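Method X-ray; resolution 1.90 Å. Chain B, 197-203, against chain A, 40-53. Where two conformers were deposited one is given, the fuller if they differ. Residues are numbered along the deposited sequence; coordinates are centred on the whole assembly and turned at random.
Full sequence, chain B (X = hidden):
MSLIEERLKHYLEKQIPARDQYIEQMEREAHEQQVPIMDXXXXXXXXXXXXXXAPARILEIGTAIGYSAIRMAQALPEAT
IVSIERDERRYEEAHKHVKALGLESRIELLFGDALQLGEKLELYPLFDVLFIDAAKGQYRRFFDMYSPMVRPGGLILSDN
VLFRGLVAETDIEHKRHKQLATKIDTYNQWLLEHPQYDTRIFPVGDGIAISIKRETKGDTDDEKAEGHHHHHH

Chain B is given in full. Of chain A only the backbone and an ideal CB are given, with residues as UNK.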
ATOM      1  N   TYR B 197     -15.449  -1.907  -2.094  1.00 37.99           N
ATOM      2  CA  TYR B 197     -14.047  -1.505  -2.098  1.00 38.39           C
ATOM      3  C   TYR B 197     -13.798  -0.390  -1.135  1.00 38.67           C
ATOM      4  O   TYR B 197     -14.671   0.434  -0.864  1.00 37.71           O
ATOM      5  CB  TYR B 197     -13.599  -1.092  -3.496  1.00 38.98           C
ATOM      6  CG  TYR B 197     -13.609  -2.275  -4.407  1.00 40.60           C
ATOM      7  CD1 TYR B 197     -14.773  -2.652  -5.087  1.00 41.33           C
ATOM      8  CD2 TYR B 197     -12.481  -3.073  -4.528  1.00 41.62           C
ATOM      9  CE1 TYR B 197     -14.779  -3.791  -5.903  1.00 42.48           C
ATOM     10  CE2 TYR B 197     -12.481  -4.193  -5.340  1.00 41.71           C
ATOM     11  CZ  TYR B 197     -13.627  -4.551  -6.005  1.00 41.72           C
ATOM     12  OH  TYR B 197     -13.594  -5.687  -6.805  1.00 45.54           O
ATOM     13  N   ASP B 198     -12.585  -0.424  -0.598  1.00 38.44           N
ATOM     14  CA  ASP B 198     -12.065   0.566   0.282  1.00 38.98           C
ATOM     15  C   ASP B 198     -11.046   1.293  -0.594  1.00 38.77           C
ATOM     16  O   ASP B 198      -9.980   0.762  -0.854  1.00 37.22           O
ATOM     17  CB  ASP B 198     -11.337  -0.195   1.368  1.00 40.49           C
ATOM     18  CG  ASP B 198     -11.165   0.586   2.571  1.00 44.26           C
ATOM     19  OD1 ASP B 198     -10.815   1.788   2.438  1.00 49.90           O
ATOM     20  OD2 ASP B 198     -11.376  -0.010   3.644  1.00 48.85           O
ATOM     21  N   THR B 199     -11.369   2.486  -1.064  1.00 38.42           N
ATOM     22  CA  THR B 199     -10.516   3.140  -2.077  1.00 39.68           C
ATOM     23  C   THR B 199      -9.895   4.434  -1.556  1.00 39.91           C
ATOM     24  O   THR B 199     -10.589   5.273  -0.970  1.00 40.36           O
ATOM     25  CB  THR B 199     -11.310   3.425  -3.378  1.00 39.45           C
ATOM     26  OG1 THR B 199     -11.778   2.191  -3.939  1.00 39.84           O
ATOM     27  CG2 THR B 199     -10.429   4.156  -4.428  1.00 40.14           C
ATOM     28  N   ARG B 200      -8.589   4.581  -1.750  0.50 40.26           N
ATOM     29  CA  ARG B 200      -7.907   5.851  -1.498  0.50 40.36           C
ATOM     30  C   ARG B 200      -7.089   6.219  -2.720  0.50 40.94           C
ATOM     31  O   ARG B 200      -6.678   5.337  -3.492  0.50 40.48           O
ATOM     32  CB  ARG B 200      -7.002   5.774  -0.266  0.50 40.21           C
ATOM     33  CG  ARG B 200      -7.734   5.300   0.983  0.50 40.63           C
ATOM     34  CD  ARG B 200      -7.302   6.047   2.216  0.50 40.84           C
ATOM     35  NE  ARG B 200      -8.040   7.294   2.359  0.50 42.55           N
ATOM     36  CZ  ARG B 200      -7.505   8.504   2.268  0.50 41.30           C
ATOM     37  NH1 ARG B 200      -6.206   8.647   2.040  0.50 41.69           N
ATOM     38  NH2 ARG B 200      -8.277   9.571   2.413  0.50 38.80           N
ATOM     39  N   ILE B 201      -6.869   7.521  -2.902  1.00 41.33           N
ATOM     40  CA  ILE B 201      -6.053   8.011  -4.026  1.00 42.11           C
ATOM     41  C   ILE B 201      -4.728   8.489  -3.491  1.00 42.97           C
ATOM     42  O   ILE B 201      -4.711   9.331  -2.593  1.00 42.41           O
ATOM     43  CB  ILE B 201      -6.728   9.189  -4.778  1.00 43.51           C
ATOM     44  CG1 ILE B 201      -8.057   8.715  -5.431  1.00 41.87           C
ATOM     45  CG2 ILE B 201      -5.738   9.733  -5.859  1.00 43.00           C
ATOM     46  CD1 ILE B 201      -8.912   9.816  -5.917  1.00 48.00           C
ATOM     47  N   PHE B 202      -3.629   7.943  -4.023  1.00 43.68           N
ATOM     48  CA  PHE B 202      -2.278   8.321  -3.581  1.00 44.42           C
ATOM     49  C   PHE B 202      -1.671   9.328  -4.553  1.00 43.79           C
ATOM     50  O   PHE B 202      -1.692   9.093  -5.754  1.00 43.49           O
ATOM     51  CB  PHE B 202      -1.363   7.090  -3.489  1.00 46.01           C
ATOM     52  CG  PHE B 202      -1.549   6.264  -2.229  1.00 49.05           C
ATOM     53  CD1 PHE B 202      -2.447   6.654  -1.231  1.00 51.57           C
ATOM     54  CD2 PHE B 202      -0.788   5.119  -2.023  1.00 52.64           C
ATOM     55  CE1 PHE B 202      -2.618   5.892  -0.071  1.00 51.53           C
ATOM     56  CE2 PHE B 202      -0.945   4.350  -0.865  1.00 53.52           C
ATOM     57  CZ  PHE B 202      -1.863   4.745   0.116  1.00 51.64           C
ATOM     58  N   PRO B 203      -1.124  10.445  -4.034  1.00 43.58           N
ATOM     59  CA  PRO B 203      -0.583  11.506  -4.881  1.00 43.52           C
ATOM     60  C   PRO B 203       0.852  11.206  -5.343  1.00 43.56           C
ATOM     61  O   PRO B 203       1.801  11.914  -4.956  1.00 43.67           O
ATOM     62  CB  PRO B 203      -0.614  12.732  -3.955  1.00 42.88           C
ATOM     63  CG  PRO B 203      -0.401  12.166  -2.588  1.00 43.96           C
ATOM     64  CD  PRO B 203      -0.989  10.767  -2.600  1.00 43.39           C
TER
ATOM     65  N   UNK A  40      -4.502  14.030   9.889  1.00 42.33           N
ATOM     66  CA  UNK A  40      -5.569  13.122   9.472  1.00 40.57           C
ATOM     67  C   UNK A  40      -5.296  12.480   8.116  1.00 39.01           C
ATOM     68  O   UNK A  40      -5.580  11.308   7.927  1.00 37.04           O
ATOM     69  CB  UNK A  40      -6.901  13.873   9.424  1.00 40.57           C
ATOM     70  N   UNK A  41      -4.749  13.249   7.171  1.00 38.52           N
ATOM     71  CA  UNK A  41      -4.502  12.702   5.826  1.00 38.01           C
ATOM     72  C   UNK A  41      -3.381  11.680   5.849  1.00 38.19           C
ATOM     73  O   UNK A  41      -3.494  10.587   5.261  1.00 37.61           O
ATOM     74  CB  UNK A  41      -4.160  13.823   4.842  1.00 38.01           C
ATOM     75  N   UNK A  42      -2.293  12.029   6.539  1.00 38.38           N
ATOM     76  CA  UNK A  42      -1.149  11.138   6.660  1.00 37.78           C
ATOM     77  C   UNK A  42      -1.601   9.835   7.283  1.00 38.61           C
ATOM     78  O   UNK A  42      -1.224   8.742   6.828  1.00 37.66           O
ATOM     79  CB  UNK A  42      -0.033  11.778   7.488  1.00 37.78           C
ATOM     80  N   UNK A  43      -2.409   9.941   8.338  1.00 37.74           N
ATOM     81  CA  UNK A  43      -2.929   8.762   9.029  1.00 37.78           C
ATOM     82  C   UNK A  43      -3.811   7.864   8.127  1.00 36.75           C
ATOM     83  O   UNK A  43      -3.648   6.625   8.139  1.00 36.05           O
ATOM     84  CB  UNK A  43      -3.734   9.209  10.251  1.00 37.78           C
ATOM     85  N   UNK A  44      -4.722   8.462   7.359  1.00 36.47           N
ATOM     86  CA  UNK A  44      -5.544   7.664   6.420  1.00 36.91           C
ATOM     87  C   UNK A  44      -4.637   6.940   5.420  1.00 36.78           C
ATOM     88  O   UNK A  44      -4.874   5.770   5.119  1.00 37.37           O
ATOM     89  CB  UNK A  44      -6.544   8.554   5.678  1.00 36.91           C
ATOM     90  N   UNK A  45      -3.615   7.624   4.898  1.00 37.04           N
ATOM     91  CA  UNK A  45      -2.654   7.004   3.950  1.00 37.73           C
ATOM     92  C   UNK A  45      -1.908   5.808   4.577  1.00 37.00           C
ATOM     93  O   UNK A  45      -1.856   4.726   3.995  1.00 37.76           O
ATOM     94  CB  UNK A  45      -1.638   8.047   3.479  1.00 37.73           C
ATOM     95  N   UNK A  46      -1.374   5.997   5.774  1.00 36.99           N
ATOM     96  CA  UNK A  46      -0.685   4.936   6.490  1.00 37.47           C
ATOM     97  C   UNK A  46      -1.599   3.749   6.729  1.00 35.92           C
ATOM     98  O   UNK A  46      -1.184   2.589   6.530  1.00 34.86           O
ATOM     99  CB  UNK A  46      -0.142   5.457   7.822  1.00 37.47           C
ATOM    100  N   UNK A  47      -2.834   4.010   7.161  0.50 33.62           N
ATOM    101  CA  UNK A  47      -3.755   2.910   7.439  0.50 33.25           C
ATOM    102  C   UNK A  47      -4.058   2.139   6.158  0.50 33.48           C
ATOM    103  O   UNK A  47      -4.198   0.915   6.181  0.50 33.45           O
ATOM    104  CB  UNK A  47      -5.049   3.434   8.065  0.50 33.25           C
ATOM    105  N   UNK A  48      -4.141   2.855   5.039  1.00 34.13           N
ATOM    106  CA  UNK A  48      -4.373   2.193   3.746  1.00 34.88           C
ATOM    107  C   UNK A  48      -3.212   1.322   3.331  1.00 35.73           C
ATOM    108  O   UNK A  48      -3.426   0.226   2.858  1.00 36.45           O
ATOM    109  CB  UNK A  48      -4.640   3.233   2.656  1.00 34.88           C
ATOM    110  N   UNK A  49      -1.981   1.803   3.520  1.00 36.14           N
ATOM    111  CA  UNK A  49      -0.780   1.015   3.204  1.00 36.99           C
ATOM    112  C   UNK A  49      -0.762  -0.265   4.049  1.00 37.45           C
ATOM    113  O   UNK A  49      -0.428  -1.355   3.565  1.00 38.00           O
ATOM    114  CB  UNK A  49       0.488   1.836   3.450  1.00 36.99           C
ATOM    115  N   UNK A  50      -1.146  -0.132   5.306  1.00 36.14           N
ATOM    116  CA  UNK A  50      -1.186  -1.284   6.213  1.00 37.30           C
ATOM    117  C   UNK A  50      -2.252  -2.286   5.783  1.00 36.94           C
ATOM    118  O   UNK A  50      -2.026  -3.510   5.803  1.00 37.28           O
ATOM    119  CB  UNK A  50      -1.450  -0.825   7.648  1.00 37.30           C
ATOM    120  N   UNK A  51      -3.424  -1.796   5.405  1.00 36.58           N
ATOM    121  CA  UNK A  51      -4.443  -2.709   4.893  1.00 37.43           C
ATOM    122  C   UNK A  51      -3.974  -3.509   3.654  1.00 37.34           C
ATOM    123  O   UNK A  51      -4.348  -4.670   3.490  1.00 37.10           O
ATOM    124  CB  UNK A  51      -5.704  -1.915   4.545  1.00 37.43           C
ATOM    125  N   UNK A  52      -3.138  -2.893   2.809  0.50 36.94           N
ATOM    126  CA  UNK A  52      -2.595  -3.553   1.609  0.50 36.41           C
ATOM    127  C   UNK A  52      -1.592  -4.655   1.939  0.50 38.02           C
ATOM    128  O   UNK A  52      -1.464  -5.639   1.201  0.50 38.88           O
ATOM    129  CB  UNK A  52      -1.925  -2.517   0.704  0.50 36.41           C
ATOM    130  N   UNK A  53      -0.833  -4.451   3.008  1.00 39.56           N
ATOM    131  CA  UNK A  53       0.180  -5.397   3.449  1.00 39.68           C
ATOM    132  C   UNK A  53      -0.461  -6.544   4.223  1.00 40.39           C
ATOM    133  O   UNK A  53       0.154  -7.600   4.357  1.00 42.09           O
ATOM    134  CB  UNK A  53       1.232  -4.694   4.310  1.00 39.68           C
TER

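Strand 197-202 of chain B presents D198(B), R200(B) and F202(B) to a regular helix on chain A, their axes 9.6 Å apart at closest approach.

Position 40 has nothing of the strand within reach and is undetermined; it is L40(A). Position 41 points sideways, and a longer chain could approach the end of R200(B). L41(A) does so, with CD1 4.1 Å from R200(B) NH1, near the edge of the guanidinium. Positions 42 and 43 meet nothing of the strand, leaving the choice open: G42(A) and selenomethionine M43(A).

Position 44 points toward the strand, its ideal CB 3.5 Å from R200(B) CZ. An acid would suit the positive charge, though any chain with a CH2 to lay on the guanidinium could fit. It is E44(A), whose CB covers one face of that group. E44(A) OE1 stays 4.4 Å from R200(B) NE, well out of the guanidinium plane, so the charges are merely near one another.

At 45 the ideal CB lies 4.3 Å from F202(B) CE1 and 4.8 Å from R200(B) NH1, which favours a small residue such as alanine or serine. S45(A) fits, its OG 3.9 Å from R200(B) NH1. Positions 46 and 47 touch nothing here; they are L46(A) and L47(A).

Position 48 aims at the middle of the strand, its ideal CB 3.9 Å from R200(B) CD and 4.1 Å from F202(B) CZ. A flat side chain could slide alongside the arginine's methylenes, and a polar one could reach toward D198(B). H48(A) does both: R200(B) CG sits over its ring face, 3.3 Å from the centroid in a CH-pi contact, while ND1 shares a hydrogen bond with a water that donates another to D198(B) OD1.

Position 49 points sideways, its ideal CB 5.0 Å from F202(B) CZ; a branched apolar chain could reach the phenyl ring. L49(A) does, with CD2 3.4 Å from F202(B) CE2. Position 50 is out of reach and is L50(A).

Position 51 points toward the strand but its ideal CB has no close neighbour there, so only a long chain could reach the carboxylate of D198(B), and a basic one would suit its charge. K51(A) extends far enough for NZ to form a salt bridge with D198(B) OD2 at 2.8 Å, and also donates to the shared water.

Position 52 could send a flexible apolar chain toward F202(B); selenomethionine M52(A) brings SE 4.5 Å from F202(B) CE2. Position 53, out of reach, is A53(A).

Chain A (40-53) LLGMESLLHLLKMA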
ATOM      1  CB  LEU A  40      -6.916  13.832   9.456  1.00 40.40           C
ATOM      2  CG  LEU A  40      -7.488  14.357  10.788  1.00 42.33           C
ATOM      3  CD1 LEU A  40      -8.684  15.267  10.533  1.00 42.95           C
ATOM      4  CD2 LEU A  40      -7.870  13.237  11.733  1.00 44.01           C
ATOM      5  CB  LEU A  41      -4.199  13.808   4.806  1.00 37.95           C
ATOM      6  CG  LEU A  41      -4.007  13.336   3.351  1.00 37.46           C
ATOM      7  CD1 LEU A  41      -5.209  12.496   2.874  1.00 36.60           C
ATOM      8  CD2 LEU A  41      -3.748  14.517   2.405  1.00 37.74           C
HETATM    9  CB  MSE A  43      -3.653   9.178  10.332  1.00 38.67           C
HETATM   10  CG  MSE A  43      -4.223   8.044  11.183  1.00 41.15           C
HETATM   11 SE   MSE A  43      -2.831   7.075  12.197  1.00 59.02          SE
HETATM   12  CE  MSE A  43      -2.985   6.243  11.383  1.00 19.64           C
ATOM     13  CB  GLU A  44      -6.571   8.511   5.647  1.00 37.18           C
ATOM     14  CG  GLU A  44      -7.695   9.081   6.451  1.00 40.51           C
ATOM     15  CD  GLU A  44      -8.545   8.064   7.192  1.00 44.55           C
ATOM     16  OE1 GLU A  44      -8.756   6.929   6.709  1.00 48.36           O
ATOM     17  OE2 GLU A  44      -9.012   8.431   8.273  1.00 46.73           O
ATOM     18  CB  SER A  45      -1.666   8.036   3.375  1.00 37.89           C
ATOM     19  OG  SER A  45      -2.378   9.114   2.795  1.00 39.75           O
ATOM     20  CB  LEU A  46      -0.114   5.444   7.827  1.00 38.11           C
ATOM     21  CG  LEU A  46       0.341   4.354   8.815  1.00 40.53           C
ATOM     22  CD1 LEU A  46       1.650   3.807   8.351  1.00 43.65           C
ATOM     23  CD2 LEU A  46       0.460   4.867  10.277  1.00 43.39           C
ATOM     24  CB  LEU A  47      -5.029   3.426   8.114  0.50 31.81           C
ATOM     25  CG  LEU A  47      -4.800   3.882   9.555  0.50 29.82           C
ATOM     26  CD1 LEU A  47      -6.044   4.539  10.095  0.50 28.06           C
ATOM     27  CD2 LEU A  47      -4.406   2.657  10.421  0.50 22.98           C
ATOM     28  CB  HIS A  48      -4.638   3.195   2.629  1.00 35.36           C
ATOM     29  CG  HIS A  48      -5.555   2.664   1.559  1.00 32.63           C
ATOM     30  ND1 HIS A  48      -6.834   2.237   1.839  1.00 32.58           N
ATOM     31  CD2 HIS A  48      -5.387   2.499   0.227  1.00 34.39           C
ATOM     32  CE1 HIS A  48      -7.437   1.872   0.714  1.00 32.74           C
ATOM     33  NE2 HIS A  48      -6.577   2.016  -0.280  1.00 33.09           N
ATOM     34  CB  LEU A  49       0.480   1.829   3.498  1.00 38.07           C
ATOM     35  CG  LEU A  49       0.804   3.065   2.659  1.00 40.63           C
ATOM     36  CD1 LEU A  49       1.991   3.805   3.326  1.00 46.85           C
ATOM     37  CD2 LEU A  49       1.144   2.700   1.233  1.00 42.16           C
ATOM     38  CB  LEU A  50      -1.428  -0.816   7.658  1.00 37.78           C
ATOM     39  CG  LEU A  50      -0.283  -0.068   8.335  1.00 40.62           C
ATOM     40  CD1 LEU A  50      -0.773   0.460   9.689  1.00 39.50           C
ATOM     41  CD2 LEU A  50       0.938  -0.983   8.540  1.00 42.40           C
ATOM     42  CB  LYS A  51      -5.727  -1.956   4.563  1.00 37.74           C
ATOM     43  CG  LYS A  51      -6.461  -1.417   5.782  1.00 40.07           C
ATOM     44  CD  LYS A  51      -7.738  -0.777   5.249  1.00 45.13           C
ATOM     45  CE  LYS A  51      -8.397   0.071   6.262  1.00 46.40           C
ATOM     46  NZ  LYS A  51      -9.553   0.740   5.625  1.00 47.34           N
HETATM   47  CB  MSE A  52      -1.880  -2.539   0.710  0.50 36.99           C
HETATM   48  CG  MSE A  52      -2.681  -1.338   0.294  0.50 33.80           C
HETATM   49 SE   MSE A  52      -1.548  -0.053  -0.626  0.50 33.55          SE
HETATM   50  CE  MSE A  52      -1.108  -1.149  -2.294  0.50 32.88           C
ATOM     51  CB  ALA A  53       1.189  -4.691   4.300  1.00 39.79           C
TER
HETATM   52  O   HOH W   1      -8.500   2.680   3.771  1.00 34.59           O
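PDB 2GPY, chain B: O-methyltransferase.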